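Local coordinates for protein 3-keto-5-aminohexanoate cleavage enzyme (Ralstonia eutropha, PDB 3C6C) that probably cleaves beta-keto acids such as 3-keto-5-aminohexanoate, using a divalent metal ion held in a TIM beta/alpha-barrel, at residues 146-151 with 185-190; 212-217 with 242-247. All coordinates share one frame; numbering follows the deposited sequence. Where two conformers were deposited one is given.

Contact 1 (146-151 with 185-190); sequences LDITTG and LEVFSP
Glu186 takes part in both backbone bonds that join 146-151 to 185-190. Its N donates to Leu146 O at 2.8 Å. Its O accepts a hydrogen bond from Ile148 N at 3.1 Å. On one side of the paired backbones Asp147 OD1 lies against the aliphatic stem of Glu186, 3.1 Å from CG. The two carboxylate planes are at right angles (90°), and OD1 keeps 4.9 Å from Glu186 OE2. The Glu186 chain is bent at chi2, which swings its head away from the aspartate; there OE1 accepts a hydrogen bond from Gln212 NE2. These are neighbouring parallel strands of the TIM barrel, 143-147 and 182-187, at the point where they give way to loops.

Beyond the strand end Ile148 forms the centre of an inverse gamma turn. Its CG1 sits between the backbone N and carbonyl carbon (chi1 55°), bringing CD1 to 3.8 Å from Val187 CG1 and also over Leu185 CB, on the side of the sheet where helices 166-179 and 190-201 pack: Leu169 and Leu199 close over the isoleucine. Further along, Thr149 CG2 meets the Phe188 ring obliquely, 3.7 Å from CD1, while Asp147 CG faces an edge of the same ring. Asp192 OD2, in helix 190-201, hydrogen-bonds both Thr149 OG1 and Phe188 N, tying the two loops to one carboxylate, and Ser189 OG N-caps that helix by bonding Asp192 N.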
ATOM      1  N   LEU A 146     -17.357   9.551 -20.406  1.00 20.18           N
ATOM      2  CA  LEU A 146     -17.934   8.228 -20.565  1.00 20.74           C
ATOM      3  C   LEU A 146     -17.731   7.425 -19.285  1.00 22.32           C
ATOM      4  O   LEU A 146     -16.595   7.121 -18.899  1.00 20.20           O
ATOM      5  CB  LEU A 146     -17.250   7.507 -21.722  1.00 22.33           C
ATOM      6  CG  LEU A 146     -17.943   6.239 -22.260  1.00 25.81           C
ATOM      7  CD1 LEU A 146     -19.347   6.519 -22.726  1.00 26.98           C
ATOM      8  CD2 LEU A 146     -17.122   5.643 -23.373  1.00 26.57           C
ATOM      9  N   ASP A 147     -18.852   7.112 -18.652  1.00 20.98           N
ATOM     10  CA  ASP A 147     -18.866   6.387 -17.385  1.00 21.57           C
ATOM     11  C   ASP A 147     -18.816   4.906 -17.726  1.00 21.42           C
ATOM     12  O   ASP A 147     -19.806   4.325 -18.161  1.00 20.75           O
ATOM     13  CB  ASP A 147     -20.132   6.668 -16.557  1.00 23.88           C
ATOM     14  CG  ASP A 147     -20.176   8.080 -15.977  1.00 28.18           C
ATOM     15  OD1 ASP A 147     -19.225   8.841 -16.157  1.00 33.74           O
ATOM     16  OD2 ASP A 147     -21.198   8.429 -15.366  1.00 35.66           O
ATOM     17  N   ILE A 148     -17.644   4.307 -17.564  1.00 20.97           N
ATOM     18  CA  ILE A 148     -17.426   2.938 -18.095  1.00 20.88           C
ATOM     19  C   ILE A 148     -17.744   1.875 -17.074  1.00 21.23           C
ATOM     20  O   ILE A 148     -16.913   1.046 -16.727  1.00 25.13           O
ATOM     21  CB  ILE A 148     -16.028   2.725 -18.724  1.00 19.41           C
ATOM     22  CG1 ILE A 148     -14.883   3.069 -17.772  1.00 19.97           C
ATOM     23  CG2 ILE A 148     -15.974   3.487 -20.065  1.00 20.93           C
ATOM     24  CD1 ILE A 148     -13.562   2.493 -18.283  1.00 20.91           C
ATOM     25  N   THR A 149     -18.978   1.941 -16.608  1.00 19.67           N
ATOM     26  CA  THR A 149     -19.441   1.187 -15.443  1.00 22.18           C
ATOM     27  C   THR A 149     -20.931   0.912 -15.457  1.00 22.16           C
ATOM     28  O   THR A 149     -21.704   1.662 -16.018  1.00 20.73           O
ATOM     29  CB  THR A 149     -19.147   1.979 -14.137  1.00 26.37           C
ATOM     30  OG1 THR A 149     -19.192   1.095 -13.006  1.00 36.61           O
ATOM     31  CG2 THR A 149     -20.140   3.110 -13.933  1.00 27.56           C
ATOM     32  N   THR A 150     -21.283  -0.192 -14.816  1.00 21.56           N
ATOM     33  CA  THR A 150     -22.675  -0.526 -14.448  1.00 21.03           C
ATOM     34  C   THR A 150     -22.670  -0.813 -12.972  1.00 22.41           C
ATOM     35  O   THR A 150     -21.816  -1.550 -12.455  1.00 21.48           O
ATOM     36  CB  THR A 150     -23.215  -1.787 -15.204  1.00 22.81           C
ATOM     37  OG1 THR A 150     -23.495  -1.466 -16.570  1.00 24.00           O
ATOM     38  CG2 THR A 150     -24.476  -2.361 -14.540  1.00 19.96           C
ATOM     39  N   GLY A 151     -23.609  -0.217 -12.265  1.00 21.03           N
ATOM     40  CA  GLY A 151     -23.613  -0.371 -10.823  1.00 21.10           C
ATOM     41  C   GLY A 151     -24.725   0.315 -10.082  1.00 22.53           C
ATOM     42  O   GLY A 151     -25.466   1.110 -10.634  1.00 21.21           O
ATOM     43  N   LEU A 185     -12.527   8.495 -19.520  1.00 17.55           N
ATOM     44  CA  LEU A 185     -13.042   7.234 -19.000  1.00 18.01           C
ATOM     45  C   LEU A 185     -13.199   7.360 -17.502  1.00 18.87           C
ATOM     46  O   LEU A 185     -12.216   7.342 -16.737  1.00 17.36           O
ATOM     47  CB  LEU A 185     -12.096   6.061 -19.333  1.00 17.87           C
ATOM     48  CG  LEU A 185     -11.709   5.891 -20.802  1.00 18.71           C
ATOM     49  CD1 LEU A 185     -10.642   4.809 -20.937  1.00 17.65           C
ATOM     50  CD2 LEU A 185     -12.947   5.602 -21.669  1.00 18.66           C
ATOM     51  N   GLU A 186     -14.458   7.473 -17.103  1.00 17.79           N
ATOM     52  CA  GLU A 186     -14.826   7.663 -15.698  1.00 17.65           C
ATOM     53  C   GLU A 186     -14.998   6.304 -15.021  1.00 18.88           C
ATOM     54  O   GLU A 186     -15.823   5.476 -15.414  1.00 18.78           O
ATOM     55  CB  GLU A 186     -16.099   8.495 -15.531  1.00 17.44           C
ATOM     56  CG  GLU A 186     -16.305   9.683 -16.496  1.00 17.91           C
ATOM     57  CD  GLU A 186     -15.333  10.835 -16.356  1.00 19.58           C
ATOM     58  OE1 GLU A 186     -14.562  10.887 -15.367  1.00 20.65           O
ATOM     59  OE2 GLU A 186     -15.363  11.728 -17.260  1.00 19.16           O
ATOM     60  N   VAL A 187     -14.192   6.117 -13.987  1.00 18.44           N
ATOM     61  CA  VAL A 187     -14.092   4.838 -13.257  1.00 19.32           C
ATOM     62  C   VAL A 187     -14.411   4.943 -11.771  1.00 20.14           C
ATOM     63  O   VAL A 187     -14.064   5.920 -11.085  1.00 18.72           O
ATOM     64  CB  VAL A 187     -12.684   4.183 -13.487  1.00 15.41           C
ATOM     65  CG1 VAL A 187     -12.409   3.986 -15.009  1.00 18.44           C
ATOM     66  CG2 VAL A 187     -11.544   4.993 -12.780  1.00 14.12           C
ATOM     67  N   PHE A 188     -15.135   3.927 -11.295  1.00 18.13           N
ATOM     68  CA  PHE A 188     -15.653   3.880  -9.918  1.00 18.92           C
ATOM     69  C   PHE A 188     -15.093   2.726  -9.111  1.00 18.82           C
ATOM     70  O   PHE A 188     -15.442   2.536  -7.942  1.00 19.93           O
ATOM     71  CB  PHE A 188     -17.185   3.781  -9.933  1.00 20.41           C
ATOM     72  CG  PHE A 188     -17.880   4.992 -10.512  1.00 20.42           C
ATOM     73  CD1 PHE A 188     -17.923   5.194 -11.883  1.00 22.13           C
ATOM     74  CD2 PHE A 188     -18.527   5.890  -9.694  1.00 26.03           C
ATOM     75  CE1 PHE A 188     -18.578   6.280 -12.413  1.00 23.22           C
ATOM     76  CE2 PHE A 188     -19.192   6.986 -10.228  1.00 22.75           C
ATOM     77  CZ  PHE A 188     -19.214   7.168 -11.579  1.00 23.13           C
ATOM     78  N   SER A 189     -14.225   1.953  -9.758  1.00 18.16           N
ATOM     79  CA  SER A 189     -13.707   0.691  -9.197  1.00 17.22           C
ATOM     80  C   SER A 189     -12.495   0.201  -9.964  1.00 17.95           C
ATOM     81  O   SER A 189     -12.242   0.663 -11.045  1.00 17.15           O
ATOM     82  CB  SER A 189     -14.767  -0.398  -9.290  1.00 19.41           C
ATOM     83  OG  SER A 189     -14.972  -0.768 -10.653  1.00 16.91           O
ATOM     84  N   PRO A 190     -11.775  -0.770  -9.421  1.00 17.73           N
ATOM     85  CA  PRO A 190     -10.636  -1.328 -10.182  1.00 17.43           C
ATOM     86  C   PRO A 190     -11.124  -2.088 -11.419  1.00 17.25           C
ATOM     87  O   PRO A 190     -10.498  -2.085 -12.467  1.00 19.20           O
ATOM     88  CB  PRO A 190      -9.972  -2.260  -9.169  1.00 18.74           C
ATOM     89  CG  PRO A 190     -10.998  -2.525  -8.157  1.00 18.33           C
ATOM     90  CD  PRO A 190     -11.778  -1.263  -8.030  1.00 17.65           C
TER

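Contact 2 (212-217 with 242-247); sequences QMVLGV and AAFGIG
Gln212 lays its side-chain amide along an edge of the Phe244 ring, CD coming within 3.5 Å of CD1, with the amide and ring planes 69° apart. The glutamine chain is extended, CG anti to the backbone N (chi1 176°), which carries the amide toward Ala242 and Phe244, crossing the phenylalanine side chain at about a right angle; OE1 also rests against Ala242 CB, and NE2 is hydrogen-bonded to Glu186 OE1. Val214 lies alongside the phenylalanine and points the same way, its CG2 3.8 Å from Phe244 CE1. Arg265 makes a cation-pi contact with the ring.

The backbones are joined by three hydrogen bonds in parallel register. Met213 N reaches Ala242 O at 2.8 Å, Phe244 N binds Met213 O, and Leu215 N takes Phe244 O at 3.1 Å with more bend at its hydrogen (143°). On the other side of the strands, away from Phe244, the CB atoms of selenomethionine Met213 and Ala243 touch, and Leu215 CD1 also touches Ala243 CB, beside Met228 of helix 225-232.

Past Gly245 the direct bonding stops. A water spans the gap, donating to Leu215 O at 2.7 Å and accepting from Ile246 N at 2.8 Å. Here the packing thins: Ile246, exposed and deposited in two conformers, makes at most a loose and uncertain contact with Val217. Strand 210-214, helix 225-232 and strand 240-244 together form a beta-alpha-beta unit, the repeating right-handed crossover of the TIM barrel.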
ATOM      1  N   GLN A 212     -10.293   8.924 -15.370  1.00 17.03           N
ATOM      2  CA  GLN A 212     -10.594   9.672 -14.144  1.00 17.23           C
ATOM      3  C   GLN A 212     -11.323   8.851 -13.115  1.00 18.13           C
ATOM      4  O   GLN A 212     -12.373   8.270 -13.369  1.00 17.64           O
ATOM      5  CB  GLN A 212     -11.397  10.928 -14.435  1.00 17.50           C
ATOM      6  CG  GLN A 212     -11.820  11.698 -13.198  1.00 17.89           C
ATOM      7  CD  GLN A 212     -12.209  13.135 -13.514  1.00 17.21           C
ATOM      8  OE1 GLN A 212     -11.490  14.069 -13.152  1.00 19.17           O
ATOM      9  NE2 GLN A 212     -13.344  13.314 -14.202  1.00 18.28           N
HETATM   10  N   MSE A 213     -10.767   8.867 -11.916  1.00 17.72           N
HETATM   11  CA  MSE A 213     -11.404   8.224 -10.760  1.00 17.67           C
HETATM   12  C   MSE A 213     -12.414   9.153 -10.107  1.00 16.50           C
HETATM   13  O   MSE A 213     -12.070  10.250  -9.650  1.00 18.38           O
HETATM   14  CB  MSE A 213     -10.384   7.868  -9.668  1.00 20.74           C
HETATM   15  CG  MSE A 213      -9.157   7.180 -10.120  1.00 23.01           C
HETATM   16 SE   MSE A 213      -8.009   6.998  -8.564  0.75 15.36          SE
HETATM   17  CE  MSE A 213      -6.565   6.646  -9.511  1.00 23.39           C
ATOM     18  N   VAL A 214     -13.653   8.689 -10.100  1.00 18.17           N
ATOM     19  CA  VAL A 214     -14.742   9.258  -9.314  1.00 17.47           C
ATOM     20  C   VAL A 214     -14.690   8.654  -7.916  1.00 19.51           C
ATOM     21  O   VAL A 214     -14.868   7.443  -7.736  1.00 20.10           O
ATOM     22  CB  VAL A 214     -16.138   8.986  -9.968  1.00 17.46           C
ATOM     23  CG1 VAL A 214     -17.251   9.709  -9.171  1.00 19.91           C
ATOM     24  CG2 VAL A 214     -16.137   9.440 -11.457  1.00 18.91           C
ATOM     25  N   LEU A 215     -14.409   9.492  -6.922  1.00 18.47           N
ATOM     26  CA  LEU A 215     -14.241   9.019  -5.540  1.00 17.07           C
ATOM     27  C   LEU A 215     -15.306   9.536  -4.585  1.00 21.12           C
ATOM     28  O   LEU A 215     -15.655  10.693  -4.575  1.00 20.68           O
ATOM     29  CB  LEU A 215     -12.840   9.363  -4.995  1.00 19.75           C
ATOM     30  CG  LEU A 215     -11.631   8.859  -5.797  1.00 16.96           C
ATOM     31  CD1 LEU A 215     -10.340   9.462  -5.269  1.00 20.31           C
ATOM     32  CD2 LEU A 215     -11.572   7.308  -5.784  1.00 16.60           C
ATOM     33  N   GLY A 216     -15.797   8.625  -3.778  1.00 18.95           N
ATOM     34  CA  GLY A 216     -16.778   8.915  -2.742  1.00 20.95           C
ATOM     35  C   GLY A 216     -18.226   8.904  -3.150  1.00 21.43           C
ATOM     36  O   GLY A 216     -19.102   9.336  -2.391  1.00 24.25           O
ATOM     37  N   VAL A 217     -18.495   8.445  -4.358  1.00 23.12           N
ATOM     38  CA  VAL A 217     -19.880   8.239  -4.788  1.00 23.55           C
ATOM     39  C   VAL A 217     -20.312   6.857  -4.297  1.00 23.40           C
ATOM     40  O   VAL A 217     -19.533   5.898  -4.312  1.00 23.80           O
ATOM     41  CB  VAL A 217     -20.036   8.395  -6.293  1.00 24.89           C
ATOM     42  CG1 VAL A 217     -21.440   7.938  -6.755  1.00 27.65           C
ATOM     43  CG2 VAL A 217     -19.762   9.841  -6.672  1.00 26.67           C
ATOM     44  N   ALA A 242      -6.741  11.352 -13.702  1.00 18.89           N
ATOM     45  CA  ALA A 242      -7.244  12.343 -12.730  1.00 18.13           C
ATOM     46  C   ALA A 242      -8.058  11.632 -11.659  1.00 17.37           C
ATOM     47  O   ALA A 242      -8.429  10.479 -11.805  1.00 19.54           O
ATOM     48  CB  ALA A 242      -8.079  13.382 -13.445  1.00 17.67           C
ATOM     49  N   ALA A 243      -8.307  12.345 -10.572  1.00 16.96           N
ATOM     50  CA  ALA A 243      -9.155  11.858  -9.499  1.00 16.88           C
ATOM     51  C   ALA A 243      -9.832  13.064  -8.876  1.00 17.81           C
ATOM     52  O   ALA A 243      -9.251  14.151  -8.845  1.00 19.09           O
ATOM     53  CB  ALA A 243      -8.322  11.088  -8.452  1.00 14.40           C
ATOM     54  N   PHE A 244     -11.071  12.890  -8.463  1.00 16.25           N
ATOM     55  CA  PHE A 244     -11.762  13.967  -7.742  1.00 15.97           C
ATOM     56  C   PHE A 244     -12.697  13.446  -6.668  1.00 17.34           C
ATOM     57  O   PHE A 244     -13.069  12.297  -6.659  1.00 18.01           O
ATOM     58  CB  PHE A 244     -12.490  14.865  -8.739  1.00 15.86           C
ATOM     59  CG  PHE A 244     -13.751  14.282  -9.295  1.00 17.32           C
ATOM     60  CD1 PHE A 244     -13.735  13.531 -10.443  1.00 18.13           C
ATOM     61  CD2 PHE A 244     -14.978  14.512  -8.672  1.00 19.93           C
ATOM     62  CE1 PHE A 244     -14.889  13.026 -10.957  1.00 17.57           C
ATOM     63  CE2 PHE A 244     -16.154  13.985  -9.179  1.00 22.47           C
ATOM     64  CZ  PHE A 244     -16.112  13.250 -10.335  1.00 17.52           C
ATOM     65  N   GLY A 245     -13.004  14.331  -5.737  1.00 16.36           N
ATOM     66  CA  GLY A 245     -13.966  14.080  -4.710  1.00 17.34           C
ATOM     67  C   GLY A 245     -15.101  15.093  -4.663  1.00 16.80           C
ATOM     68  O   GLY A 245     -15.129  16.140  -5.325  1.00 17.40           O
ATOM     69  N   ILE A 246     -16.040  14.740  -3.827  1.00 19.04           N
ATOM     70  CA  ILE A 246     -17.304  15.455  -3.674  0.70 19.16           C
ATOM     71  C   ILE A 246     -17.355  16.170  -2.323  1.00 19.92           C
ATOM     72  O   ILE A 246     -16.824  15.679  -1.324  1.00 17.23           O
ATOM     73  CB  ILE A 246     -18.481  14.437  -3.759  0.70 22.16           C
ATOM     74  CG1 ILE A 246     -18.421  13.619  -5.063  0.70 24.96           C
ATOM     75  CG2 ILE A 246     -19.824  15.137  -3.610  0.70 22.57           C
ATOM     76  CD1 ILE A 246     -18.491  14.463  -6.307  0.70 31.80           C
ATOM     77  N   GLY A 247     -18.005  17.320  -2.316  1.00 19.58           N
ATOM     78  CA  GLY A 247     -18.203  18.089  -1.095  1.00 19.80           C
ATOM     79  C   GLY A 247     -16.911  18.404  -0.365  1.00 20.81           C
ATOM     80  O   GLY A 247     -15.974  18.958  -0.932  1.00 17.92           O
TER
HETATM   81  O   HOH W   1     -15.751  12.350  -2.387  1.00 21.76           O

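In the fold
Contacts 1 and 2 follow one another along the chain and around the barrel wall, their centres about 11 Å apart. Strands 182-187 and 210-214 are neighbours, so the sheet runs unbroken between the contacts: Leu185 O and Gln212 N lie 2.8 Å apart, Val187 N and Gln212 O 2.9 Å, both probable hydrogen bonds. Phe188 CE2 lies 3.5 Å from Val214 CG1, packing the loop after strand 182-187 against strand 210-214. The nickel ion, bound by His66, His68 and Glu269, is about 6 Å from the Glu186 side chain; acetate, probably from the crystallisation liquor, lies about 6 Å from the Phe188 side chain and about 3 Å from that of Ile246, consistent with a pocket.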